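PDB 4IUL: eukaryotic translation initiation factor 4 gamma 2 from Homo sapiens, which probably acts in translation initiation as an eIF4G homologue, its MIF4G domain of HEAT repeats interacting with the RNA helicase eIF4A. Local coordinates for residues M219-M230 with L243-W254. Sequence-based numbering, arbitrary orientation.
Sequences MDQYFARMCSLM and LQDTVELREHHW
Arg250 reaches Asp220 in an end-on salt bridge, with Arg250 NH1 at 2.9 Å and NH2 at 3.1 Å both donating to Asp220 OD1. That oxygen lies in the guanidinium plane and is approached on its anti side, from somewhat out of the carboxylate plane, while the carboxylate stands nearly perpendicular to the guanidinium (82°). Arg250 NE pairs with Asp211, which also accepts from Trp254 NE1, so two carboxylates hold the guanidinium and probably fix its rotation. With CG anti to the backbone N (chi1 -160°), the arginine chain runs over Phe223, where Arg250 CD sits 3.7 Å from the Phe223 ring centroid, over its face, in a CH-pi contact. Met226 SD covers the opposite face, which leaves the phenyl ring sandwiched. Cutting Arg250 back to an alanine is likely to leave Asp220 and Asp211 without their shared cation and take the CH-pi partner from Phe223. Val247 CG2 meets the ring edge, 3.8 Å from Phe223 CD2, and Trp254 CZ2 comes obliquely to Phe223 CZ. Farther along, Met226 CE packs against Thr246 CG2 at 3.7 Å, and Met230 crosses Gln244 beside Leu243. The segment axes approach to 10.2 Å at 143°, a roughly antiparallel helical hairpin consistent with the HEAT-repeat build of this domain. Helix 193-210 packs against both helices, through Met203 on Phe223 and Cys200 on Leu243 and Thr246, while helix 170-181 meets Met219 and Tyr222.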
ATOM      1  N   MET A 219      -9.608 -17.003   4.745  1.00 36.69           N
ATOM      2  CA  MET A 219     -10.371 -15.947   5.397  1.00 37.24           C
ATOM      3  C   MET A 219     -11.037 -16.435   6.681  1.00 38.11           C
ATOM      4  O   MET A 219     -11.042 -15.724   7.689  1.00 38.30           O
ATOM      5  CB  MET A 219     -11.422 -15.384   4.441  1.00 35.83           C
ATOM      6  CG  MET A 219     -10.842 -14.710   3.196  1.00 35.99           C
ATOM      7  SD  MET A 219      -9.901 -13.211   3.531  1.00 32.33           S
ATOM      8  CE  MET A 219     -11.191 -11.997   3.442  1.00 32.19           C
ATOM      9  N   ASP A 220     -11.607 -17.636   6.641  1.00 38.59           N
ATOM     10  CA  ASP A 220     -12.250 -18.209   7.822  1.00 40.46           C
ATOM     11  C   ASP A 220     -11.225 -18.247   8.943  1.00 40.83           C
ATOM     12  O   ASP A 220     -11.525 -17.922  10.095  1.00 40.78           O
ATOM     13  CB  ASP A 220     -12.739 -19.634   7.550  1.00 37.99           C
ATOM     14  CG  ASP A 220     -14.135 -19.675   6.977  1.00 40.63           C
ATOM     15  OD1 ASP A 220     -14.734 -18.599   6.734  1.00 39.87           O
ATOM     16  OD2 ASP A 220     -14.635 -20.799   6.769  1.00 42.63           O
ATOM     17  N   GLN A 221     -10.009 -18.642   8.585  1.00 41.45           N
ATOM     18  CA  GLN A 221      -8.912 -18.739   9.535  1.00 42.16           C
ATOM     19  C   GLN A 221      -8.583 -17.367  10.148  1.00 42.32           C
ATOM     20  O   GLN A 221      -8.350 -17.263  11.355  1.00 44.07           O
ATOM     21  CB  GLN A 221      -7.689 -19.313   8.825  1.00 44.47           C
ATOM     22  CG  GLN A 221      -6.698 -20.009   9.726  1.00 47.10           C
ATOM     23  CD  GLN A 221      -5.521 -20.569   8.947  1.00 51.42           C
ATOM     24  OE1 GLN A 221      -5.687 -21.096   7.840  1.00 52.21           O
ATOM     25  NE2 GLN A 221      -4.326 -20.472   9.524  1.00 51.60           N
ATOM     26  N   TYR A 222      -8.571 -16.321   9.319  1.00 40.24           N
ATOM     27  CA  TYR A 222      -8.274 -14.965   9.783  1.00 37.44           C
ATOM     28  C   TYR A 222      -9.299 -14.480  10.809  1.00 38.36           C
ATOM     29  O   TYR A 222      -8.942 -13.986  11.880  1.00 36.28           O
ATOM     30  CB  TYR A 222      -8.294 -13.969   8.619  1.00 36.66           C
ATOM     31  CG  TYR A 222      -7.216 -14.112   7.563  1.00 36.39           C
ATOM     32  CD1 TYR A 222      -7.451 -13.672   6.258  1.00 34.86           C
ATOM     33  CD2 TYR A 222      -5.961 -14.654   7.861  1.00 34.40           C
ATOM     34  CE1 TYR A 222      -6.476 -13.767   5.272  1.00 34.51           C
ATOM     35  CE2 TYR A 222      -4.970 -14.751   6.877  1.00 34.79           C
ATOM     36  CZ  TYR A 222      -5.239 -14.305   5.581  1.00 35.71           C
ATOM     37  OH  TYR A 222      -4.286 -14.392   4.590  1.00 36.11           O
ATOM     38  N   PHE A 223     -10.578 -14.605  10.463  1.00 38.08           N
ATOM     39  CA  PHE A 223     -11.636 -14.140  11.343  1.00 39.33           C
ATOM     40  C   PHE A 223     -11.852 -14.963  12.614  1.00 41.54           C
ATOM     41  O   PHE A 223     -12.487 -14.489  13.559  1.00 41.18           O
ATOM     42  CB  PHE A 223     -12.943 -13.984  10.559  1.00 36.57           C
ATOM     43  CG  PHE A 223     -12.990 -12.733   9.728  1.00 36.77           C
ATOM     44  CD1 PHE A 223     -12.266 -12.637   8.537  1.00 37.09           C
ATOM     45  CD2 PHE A 223     -13.709 -11.621  10.165  1.00 36.66           C
ATOM     46  CE1 PHE A 223     -12.253 -11.453   7.795  1.00 35.54           C
ATOM     47  CE2 PHE A 223     -13.703 -10.432   9.435  1.00 35.83           C
ATOM     48  CZ  PHE A 223     -12.971 -10.347   8.243  1.00 36.63           C
ATOM     49  N   ALA A 224     -11.333 -16.186  12.644  1.00 42.35           N
ATOM     50  CA  ALA A 224     -11.450 -16.997  13.850  1.00 45.38           C
ATOM     51  C   ALA A 224     -10.480 -16.318  14.813  1.00 46.92           C
ATOM     52  O   ALA A 224     -10.827 -15.961  15.942  1.00 47.72           O
ATOM     53  CB  ALA A 224     -11.009 -18.424  13.578  1.00 43.77           C
ATOM     54  N   ARG A 225      -9.262 -16.123  14.327  1.00 47.69           N
ATOM     55  CA  ARG A 225      -8.207 -15.474  15.083  1.00 48.23           C
ATOM     56  C   ARG A 225      -8.683 -14.117  15.616  1.00 48.50           C
ATOM     57  O   ARG A 225      -8.341 -13.733  16.735  1.00 49.93           O
ATOM     58  CB  ARG A 225      -6.986 -15.313  14.174  1.00 49.53           C
ATOM     59  CG  ARG A 225      -5.892 -14.395  14.672  1.00 52.03           C
ATOM     60  CD  ARG A 225      -5.193 -14.924  15.902  1.00 54.60           C
ATOM     61  NE  ARG A 225      -4.014 -14.115  16.203  1.00 56.17           N
ATOM     62  CZ  ARG A 225      -3.286 -14.227  17.307  1.00 56.23           C
ATOM     63  NH1 ARG A 225      -3.612 -15.118  18.235  1.00 55.74           N
ATOM     64  NH2 ARG A 225      -2.231 -13.445  17.482  1.00 55.45           N
ATOM     65  N   MET A 226      -9.484 -13.408  14.821  1.00 47.20           N
ATOM     66  CA  MET A 226     -10.008 -12.098  15.203  1.00 47.09           C
ATOM     67  C   MET A 226     -11.049 -12.169  16.320  1.00 49.60           C
ATOM     68  O   MET A 226     -11.086 -11.296  17.193  1.00 49.45           O
ATOM     69  CB  MET A 226     -10.620 -11.388  13.987  1.00 44.63           C
ATOM     70  CG  MET A 226      -9.599 -10.770  13.025  1.00 42.41           C
ATOM     71  SD  MET A 226     -10.270 -10.342  11.393  1.00 36.32           S
ATOM     72  CE  MET A 226     -11.094  -8.776  11.706  1.00 37.72           C
ATOM     73  N   CYS A 227     -11.897 -13.195  16.281  1.00 50.75           N
ATOM     74  CA  CYS A 227     -12.937 -13.382  17.292  1.00 51.05           C
ATOM     75  C   CYS A 227     -12.335 -13.707  18.651  1.00 53.35           C
ATOM     76  O   CYS A 227     -12.884 -13.326  19.683  1.00 53.94           O
ATOM     77  CB  CYS A 227     -13.892 -14.513  16.892  1.00 48.57           C
ATOM     78  SG  CYS A 227     -15.120 -14.083  15.641  1.00 45.08           S
ATOM     79  N   SER A 228     -11.206 -14.412  18.647  1.00 55.11           N
ATOM     80  CA  SER A 228     -10.545 -14.788  19.893  1.00 57.32           C
ATOM     81  C   SER A 228      -9.604 -13.704  20.411  1.00 58.87           C
ATOM     82  O   SER A 228      -8.669 -13.999  21.156  1.00 58.89           O
ATOM     83  CB  SER A 228      -9.763 -16.092  19.705  1.00 57.63           C
ATOM     84  OG  SER A 228      -8.717 -15.929  18.765  1.00 59.87           O
ATOM     85  N   LEU A 229      -9.855 -12.457  20.014  1.00 60.22           N
ATOM     86  CA  LEU A 229      -9.040 -11.321  20.438  1.00 61.30           C
ATOM     87  C   LEU A 229      -9.917 -10.119  20.778  1.00 63.16           C
ATOM     88  O   LEU A 229      -9.474  -9.193  21.464  1.00 63.97           O
ATOM     89  CB  LEU A 229      -8.050 -10.905  19.339  1.00 60.62           C
ATOM     90  CG  LEU A 229      -6.926 -11.846  18.888  1.00 60.73           C
ATOM     91  CD1 LEU A 229      -6.134 -11.174  17.776  1.00 59.18           C
ATOM     92  CD2 LEU A 229      -6.014 -12.185  20.054  1.00 59.91           C
ATOM     93  N   MET A 230     -11.154 -10.125  20.292  1.00 64.22           N
ATOM     94  CA  MET A 230     -12.060  -9.013  20.553  1.00 65.86           C
ATOM     95  C   MET A 230     -12.618  -9.046  21.966  1.00 66.85           C
ATOM     96  O   MET A 230     -13.339  -8.137  22.376  1.00 66.55           O
ATOM     97  CB  MET A 230     -13.210  -9.000  19.543  1.00 65.91           C
ATOM     98  CG  MET A 230     -13.986 -10.289  19.450  1.00 66.98           C
ATOM     99  SD  MET A 230     -15.384 -10.118  18.328  1.00 69.33           S
ATOM    100  CE  MET A 230     -16.756 -10.258  19.481  1.00 70.92           C
ATOM    101  N   LEU A 243     -12.871  -4.515  16.195  1.00 48.37           N
ATOM    102  CA  LEU A 243     -12.779  -5.878  15.696  1.00 48.25           C
ATOM    103  C   LEU A 243     -14.180  -6.467  15.591  1.00 48.73           C
ATOM    104  O   LEU A 243     -14.518  -7.108  14.597  1.00 49.13           O
ATOM    105  CB  LEU A 243     -11.913  -6.738  16.626  1.00 45.73           C
ATOM    106  CG  LEU A 243     -10.412  -6.428  16.668  1.00 45.60           C
ATOM    107  CD1 LEU A 243      -9.762  -7.155  17.841  1.00 44.31           C
ATOM    108  CD2 LEU A 243      -9.767  -6.833  15.345  1.00 44.54           C
ATOM    109  N   GLN A 244     -14.996  -6.232  16.618  1.00 49.49           N
ATOM    110  CA  GLN A 244     -16.365  -6.737  16.647  1.00 49.55           C
ATOM    111  C   GLN A 244     -17.192  -6.212  15.484  1.00 48.16           C
ATOM    112  O   GLN A 244     -18.008  -6.938  14.919  1.00 46.95           O
ATOM    113  CB  GLN A 244     -17.054  -6.357  17.960  1.00 52.09           C
ATOM    114  CG  GLN A 244     -16.438  -6.979  19.201  1.00 56.99           C
ATOM    115  CD  GLN A 244     -17.254  -6.710  20.459  1.00 59.59           C
ATOM    116  OE1 GLN A 244     -16.863  -7.098  21.564  1.00 60.41           O
ATOM    117  NE2 GLN A 244     -18.398  -6.048  20.294  1.00 60.14           N
ATOM    118  N   ASP A 245     -16.986  -4.949  15.126  1.00 47.11           N
ATOM    119  CA  ASP A 245     -17.742  -4.363  14.027  1.00 48.19           C
ATOM    120  C   ASP A 245     -17.322  -4.944  12.677  1.00 46.62           C
ATOM    121  O   ASP A 245     -18.145  -5.089  11.774  1.00 45.80           O
ATOM    122  CB  ASP A 245     -17.570  -2.841  14.006  1.00 50.75           C
ATOM    123  CG  ASP A 245     -18.445  -2.171  12.955  1.00 52.90           C
ATOM    124  OD1 ASP A 245     -19.690  -2.247  13.082  1.00 54.67           O
ATOM    125  OD2 ASP A 245     -17.892  -1.578  12.001  1.00 52.20           O
ATOM    126  N   THR A 246     -16.039  -5.271  12.541  1.00 44.99           N
ATOM    127  CA  THR A 246     -15.527  -5.840  11.298  1.00 43.79           C
ATOM    128  C   THR A 246     -16.039  -7.271  11.132  1.00 42.27           C
ATOM    129  O   THR A 246     -16.533  -7.645  10.074  1.00 41.12           O
ATOM    130  CB  THR A 246     -13.984  -5.832  11.284  1.00 43.70           C
ATOM    131  OG1 THR A 246     -13.518  -4.479  11.350  1.00 44.24           O
ATOM    132  CG2 THR A 246     -13.453  -6.477  10.014  1.00 43.33           C
ATOM    133  N   VAL A 247     -15.922  -8.060  12.194  1.00 42.00           N
ATOM    134  CA  VAL A 247     -16.384  -9.442  12.196  1.00 42.26           C
ATOM    135  C   VAL A 247     -17.869  -9.543  11.842  1.00 43.84           C
ATOM    136  O   VAL A 247     -18.263 -10.370  11.019  1.00 43.07           O
ATOM    137  CB  VAL A 247     -16.144 -10.088  13.573  1.00 40.98           C
ATOM    138  CG1 VAL A 247     -17.022 -11.312  13.750  1.00 40.19           C
ATOM    139  CG2 VAL A 247     -14.681 -10.481  13.698  1.00 41.25           C
ATOM    140  N   GLU A 248     -18.681  -8.698  12.470  1.00 44.13           N
ATOM    141  CA  GLU A 248     -20.120  -8.669  12.238  1.00 45.49           C
ATOM    142  C   GLU A 248     -20.455  -8.347  10.783  1.00 45.39           C
ATOM    143  O   GLU A 248     -21.452  -8.831  10.248  1.00 44.34           O
ATOM    144  CB  GLU A 248     -20.768  -7.628  13.152  1.00 47.04           C
ATOM    145  CG  GLU A 248     -22.278  -7.532  13.036  1.00 50.45           C
ATOM    146  CD  GLU A 248     -22.854  -6.415  13.894  1.00 53.16           C
ATOM    147  OE1 GLU A 248     -22.696  -6.470  15.135  1.00 53.05           O
ATOM    148  OE2 GLU A 248     -23.460  -5.479  13.327  1.00 53.59           O
ATOM    149  N   LEU A 249     -19.625  -7.523  10.151  1.00 45.05           N
ATOM    150  CA  LEU A 249     -19.841  -7.139   8.759  1.00 43.80           C
ATOM    151  C   LEU A 249     -19.639  -8.342   7.843  1.00 43.99           C
ATOM    152  O   LEU A 249     -20.359  -8.520   6.860  1.00 43.29           O
ATOM    153  CB  LEU A 249     -18.874  -6.017   8.365  1.00 42.80           C
ATOM    154  CG  LEU A 249     -18.973  -5.474   6.938  1.00 43.64           C
ATOM    155  CD1 LEU A 249     -20.367  -4.931   6.693  1.00 41.39           C
ATOM    156  CD2 LEU A 249     -17.933  -4.383   6.723  1.00 43.32           C
ATOM    157  N   ARG A 250     -18.664  -9.178   8.182  1.00 43.95           N
ATOM    158  CA  ARG A 250     -18.379 -10.356   7.375  1.00 44.34           C
ATOM    159  C   ARG A 250     -19.468 -11.407   7.552  1.00 43.96           C
ATOM    160  O   ARG A 250     -19.859 -12.073   6.592  1.00 42.49           O
ATOM    161  CB  ARG A 250     -17.026 -10.959   7.751  1.00 43.35           C
ATOM    162  CG  ARG A 250     -16.472 -11.843   6.661  1.00 42.28           C
ATOM    163  CD  ARG A 250     -15.841 -13.102   7.207  1.00 41.92           C
ATOM    164  NE  ARG A 250     -15.368 -13.957   6.123  1.00 40.52           N
ATOM    165  CZ  ARG A 250     -15.085 -15.248   6.258  1.00 41.09           C
ATOM    166  NH1 ARG A 250     -15.230 -15.852   7.436  1.00 38.11           N
ATOM    167  NH2 ARG A 250     -14.656 -15.934   5.212  1.00 39.82           N
ATOM    168  N   GLU A 251     -19.951 -11.559   8.783  1.00 43.57           N
ATOM    169  CA  GLU A 251     -21.004 -12.524   9.070  1.00 44.07           C
ATOM    170  C   GLU A 251     -22.251 -12.151   8.265  1.00 42.95           C
ATOM    171  O   GLU A 251     -23.106 -12.996   7.988  1.00 40.90           O
ATOM    172  CB  GLU A 251     -21.306 -12.541  10.574  1.00 46.21           C
ATOM    173  CG  GLU A 251     -20.094 -12.914  11.423  1.00 49.42           C
ATOM    174  CD  GLU A 251     -20.414 -13.073  12.903  1.00 52.20           C
ATOM    175  OE1 GLU A 251     -21.018 -12.150  13.494  1.00 52.94           O
ATOM    176  OE2 GLU A 251     -20.048 -14.123  13.478  1.00 53.80           O
ATOM    177  N   HIS A 252     -22.334 -10.879   7.883  1.00 41.83           N
ATOM    178  CA  HIS A 252     -23.440 -10.370   7.081  1.00 42.70           C
ATOM    179  C   HIS A 252     -23.066 -10.325   5.590  1.00 41.53           C
ATOM    180  O   HIS A 252     -23.644  -9.555   4.822  1.00 41.22           O
ATOM    181  CB  HIS A 252     -23.829  -8.965   7.544  1.00 44.22           C
ATOM    182  CG  HIS A 252     -24.629  -8.942   8.806  1.00 48.86           C
ATOM    183  ND1 HIS A 252     -24.184  -9.508   9.981  1.00 51.22           N
ATOM    184  CD2 HIS A 252     -25.846  -8.413   9.078  1.00 50.21           C
ATOM    185  CE1 HIS A 252     -25.092  -9.328  10.925  1.00 52.24           C
ATOM    186  NE2 HIS A 252     -26.110  -8.666  10.403  1.00 52.03           N
ATOM    187  N   HIS A 253     -22.103 -11.151   5.188  1.00 40.09           N
ATOM    188  CA  HIS A 253     -21.665 -11.194   3.798  1.00 40.73           C
ATOM    189  C   HIS A 253     -21.270  -9.821   3.262  1.00 41.83           C
ATOM    190  O   HIS A 253     -21.577  -9.484   2.118  1.00 42.57           O
ATOM    191  CB  HIS A 253     -22.769 -11.774   2.906  1.00 38.35           C
ATOM    192  CG  HIS A 253     -23.150 -13.179   3.252  1.00 39.06           C
ATOM    193  ND1 HIS A 253     -23.358 -14.150   2.296  1.00 38.69           N
ATOM    194  CD2 HIS A 253     -23.358 -13.778   4.447  1.00 39.06           C
ATOM    195  CE1 HIS A 253     -23.674 -15.288   2.887  1.00 37.84           C
ATOM    196  NE2 HIS A 253     -23.681 -15.090   4.193  1.00 39.05           N
ATOM    197  N   TRP A 254     -20.596  -9.025   4.084  1.00 43.36           N
ATOM    198  CA  TRP A 254     -20.169  -7.685   3.681  1.00 46.85           C
ATOM    199  C   TRP A 254     -21.290  -6.852   3.058  1.00 49.58           C
ATOM    200  O   TRP A 254     -21.020  -5.856   2.390  1.00 50.80           O
ATOM    201  CB  TRP A 254     -19.009  -7.755   2.673  1.00 45.47           C
ATOM    202  CG  TRP A 254     -17.834  -8.561   3.131  1.00 46.19           C
ATOM    203  CD1 TRP A 254     -17.596  -9.883   2.881  1.00 46.32           C
ATOM    204  CD2 TRP A 254     -16.755  -8.107   3.951  1.00 46.41           C
ATOM    205  NE1 TRP A 254     -16.434 -10.282   3.499  1.00 46.38           N
ATOM    206  CE2 TRP A 254     -15.899  -9.212   4.165  1.00 46.58           C
ATOM    207  CE3 TRP A 254     -16.430  -6.874   4.534  1.00 46.98           C
ATOM    208  CZ2 TRP A 254     -14.736  -9.119   4.934  1.00 44.45           C
ATOM    209  CZ3 TRP A 254     -15.274  -6.783   5.298  1.00 46.42           C
ATOM    210  CH2 TRP A 254     -14.443  -7.903   5.493  1.00 45.93           C
TER